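Long-range contact in carbohydrate esterase family 2 (CE2) (Chaetomium olivicolor, PDB 4XVH), which is a putative acetyl xylan esterase, probably removing acetyl groups from plant polysaccharides, with a jelly-roll carbohydrate-binding domain joined to its esterase domain: residues A[27-32]-A[70-75]. Numbering follows the deposited sequence.
Sequences TGTSAT and LRKGKH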
loop_
_atom_site.group_PDB
_atom_site.type_symbol
_atom_site.label_atom_id
_atom_site.label_comp_id
_atom_site.label_asym_id
_atom_site.label_seq_id
_atom_site.Cartn_x
_atom_site.Cartn_y
_atom_site.Cartn_z
ATOM N N THR A 27 -17.426 10.045 -22.611
ATOM C CA THR A 27 -17.829 11.330 -23.116
ATOM C C THR A 27 -19.295 11.559 -22.764
ATOM O O THR A 27 -20.140 10.687 -22.923
ATOM C CB THR A 27 -17.567 11.449 -24.615
ATOM O OG1 THR A 27 -17.827 12.797 -25.021
ATOM C CG2 THR A 27 -18.433 10.491 -25.399
ATOM N N GLY A 28 -19.575 12.726 -22.202
ATOM C CA GLY A 28 -20.910 13.027 -21.717
ATOM C C GLY A 28 -20.819 14.093 -20.644
ATOM O O GLY A 28 -19.861 14.865 -20.625
ATOM N N THR A 29 -21.813 14.140 -19.759
ATOM C CA THR A 29 -21.820 15.110 -18.672
ATOM C C THR A 29 -21.672 14.447 -17.301
ATOM O O THR A 29 -21.393 15.116 -16.307
ATOM C CB THR A 29 -23.098 15.942 -18.691
ATOM O OG1 THR A 29 -24.221 15.062 -18.673
ATOM C CG2 THR A 29 -23.171 16.765 -19.966
ATOM N N SER A 30 -21.827 13.128 -17.251
ATOM C CA SER A 30 -21.820 12.449 -15.961
ATOM C C SER A 30 -21.502 10.961 -16.072
ATOM O O SER A 30 -21.830 10.320 -17.079
ATOM C CB SER A 30 -23.182 12.630 -15.271
ATOM O OG SER A 30 -23.197 11.952 -14.027
ATOM N N ALA A 31 -20.870 10.426 -15.026
ATOM C CA ALA A 31 -20.664 8.983 -14.877
ATOM C C ALA A 31 -20.910 8.576 -13.424
ATOM O O ALA A 31 -20.695 9.365 -12.497
ATOM C CB ALA A 31 -19.250 8.578 -15.322
ATOM N N THR A 32 -21.378 7.348 -13.231
ATOM C CA THR A 32 -21.604 6.847 -11.876
ATOM C C THR A 32 -20.947 5.490 -11.679
ATOM O O THR A 32 -21.132 4.568 -12.479
ATOM C CB THR A 32 -23.112 6.728 -11.542
ATOM O OG1 THR A 32 -23.759 7.989 -11.759
ATOM C CG2 THR A 32 -23.296 6.324 -10.079
ATOM N N LEU A 70 -19.551 19.572 -14.904
ATOM C CA LEU A 70 -18.658 19.197 -15.994
ATOM C C LEU A 70 -19.269 19.644 -17.325
ATOM O O LEU A 70 -20.497 19.764 -17.450
ATOM C CB LEU A 70 -18.375 17.685 -15.986
ATOM C CG LEU A 70 -17.611 17.168 -14.760
ATOM C CD1 LEU A 70 -17.481 15.638 -14.856
ATOM C CD2 LEU A 70 -16.223 17.841 -14.595
ATOM N N ARG A 71 -18.422 19.959 -18.300
ATOM C CA ARG A 71 -18.914 20.347 -19.619
ATOM C C ARG A 71 -19.090 19.091 -20.448
ATOM O O ARG A 71 -18.238 18.201 -20.373
ATOM C CB ARG A 71 -17.944 21.311 -20.299
ATOM C CG ARG A 71 -18.362 21.771 -21.702
ATOM C CD ARG A 71 -17.314 22.731 -22.297
ATOM N NE ARG A 71 -17.586 22.999 -23.701
ATOM C CZ ARG A 71 -18.349 24.001 -24.128
ATOM N NH1 ARG A 71 -18.895 24.840 -23.250
ATOM N NH2 ARG A 71 -18.568 24.174 -25.428
ATOM N N LYS A 72 -20.184 18.995 -21.216
ATOM C CA LYS A 72 -20.385 17.832 -22.084
ATOM C C LYS A 72 -19.164 17.581 -22.962
ATOM O O LYS A 72 -18.740 18.464 -23.720
ATOM C CB LYS A 72 -21.609 18.009 -22.983
ATOM C CG LYS A 72 -21.866 16.803 -23.879
ATOM C CD LYS A 72 -23.121 17.036 -24.726
ATOM C CE LYS A 72 -23.439 15.839 -25.596
ATOM N NZ LYS A 72 -24.621 16.191 -26.464
ATOM N N GLY A 73 -18.597 16.387 -22.854
ATOM C CA GLY A 73 -17.411 16.052 -23.620
ATOM C C GLY A 73 -16.606 14.958 -22.940
ATOM O O GLY A 73 -17.100 14.288 -22.038
ATOM N N LYS A 74 -15.364 14.776 -23.367
ATOM C CA LYS A 74 -14.539 13.684 -22.834
ATOM C C LYS A 74 -14.063 13.971 -21.404
ATOM O O LYS A 74 -13.647 15.092 -21.088
ATOM C CB LYS A 74 -13.333 13.422 -23.759
ATOM C CG LYS A 74 -12.352 12.409 -23.171
ATOM C CD LYS A 74 -11.269 11.987 -24.149
ATOM C CE LYS A 74 -10.313 10.978 -23.483
ATOM N NZ LYS A 74 -9.256 10.545 -24.437
ATOM N N HIS A 75 -14.162 12.984 -20.523
ATOM C CA HIS A 75 -13.608 13.134 -19.182
ATOM C C HIS A 75 -12.922 11.826 -18.772
ATOM O O HIS A 75 -13.277 10.761 -19.282
ATOM C CB HIS A 75 -14.693 13.520 -18.175
ATOM C CG HIS A 75 -15.333 14.837 -18.479
ATOM N ND1 HIS A 75 -14.748 16.043 -18.148
ATOM C CD2 HIS A 75 -16.475 15.136 -19.144
ATOM C CE1 HIS A 75 -15.516 17.032 -18.585
ATOM N NE2 HIS A 75 -16.572 16.506 -19.186
HETATM O O HOH W 1 -21.957 17.761 -15.816
#
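G28 and G73 face each other as an antiparallel hydrogen-bonded pair where strands 21-28 and 73-81 meet at one end of the jelly-roll domain. G28 N donates to G73 O at 2.9 Å, and G73 N returns a bond of 3.0 Å to G28 O; both are nearly straight, although the first donor stands above the carbonyl plane. With phi near 155° in both residues, a CB would be jammed against the preceding carbonyl oxygen, so glycine suits both places. Further along, one water donates to both T29 O and L70 O, bridging the segments.

Weaker CA-H...O contacts flank this pair: T27 CA lies 3.2 Å from G73 O, and K72 CA approaches G28 O. T27 and K74 form the adjoining non-hydrogen-bonded pair, and T27 OG1, anti to its backbone N (chi1 -173°), sits against G73 C at 3.2 Å.

The apolar contact is small. The side chains of T29 and K72 cross obliquely, with T29 CG2, anti to its own carbonyl carbon, 3.6 Å from K72 CB. Lysine suits this edge because its first carbons meet the methyl while the extended chain leads the amino group away.

H75 ties segment 70-75 to itself, histidine offering two ring nitrogens for two partners. Its NE2 donates to R71 O at 2.7 Å, with the oxygen almost in the ring plane, and ND1 is hydrogen-bonded to D49 OD2. Leucine at 70 supplies a branch methyl, CD1, over the centre of one ring face, and G28 O lies at the ring edge, 3.7 Å from CD2. An alanine here would probably leave R71 O and D49 without their imidazole partner and L70 CD1 without the ring beneath it, freeing the 70-72 loop to shift.

The chemistry implies a junction built on backbone bonding, in which an imidazole braces the loop entering strand 73-81.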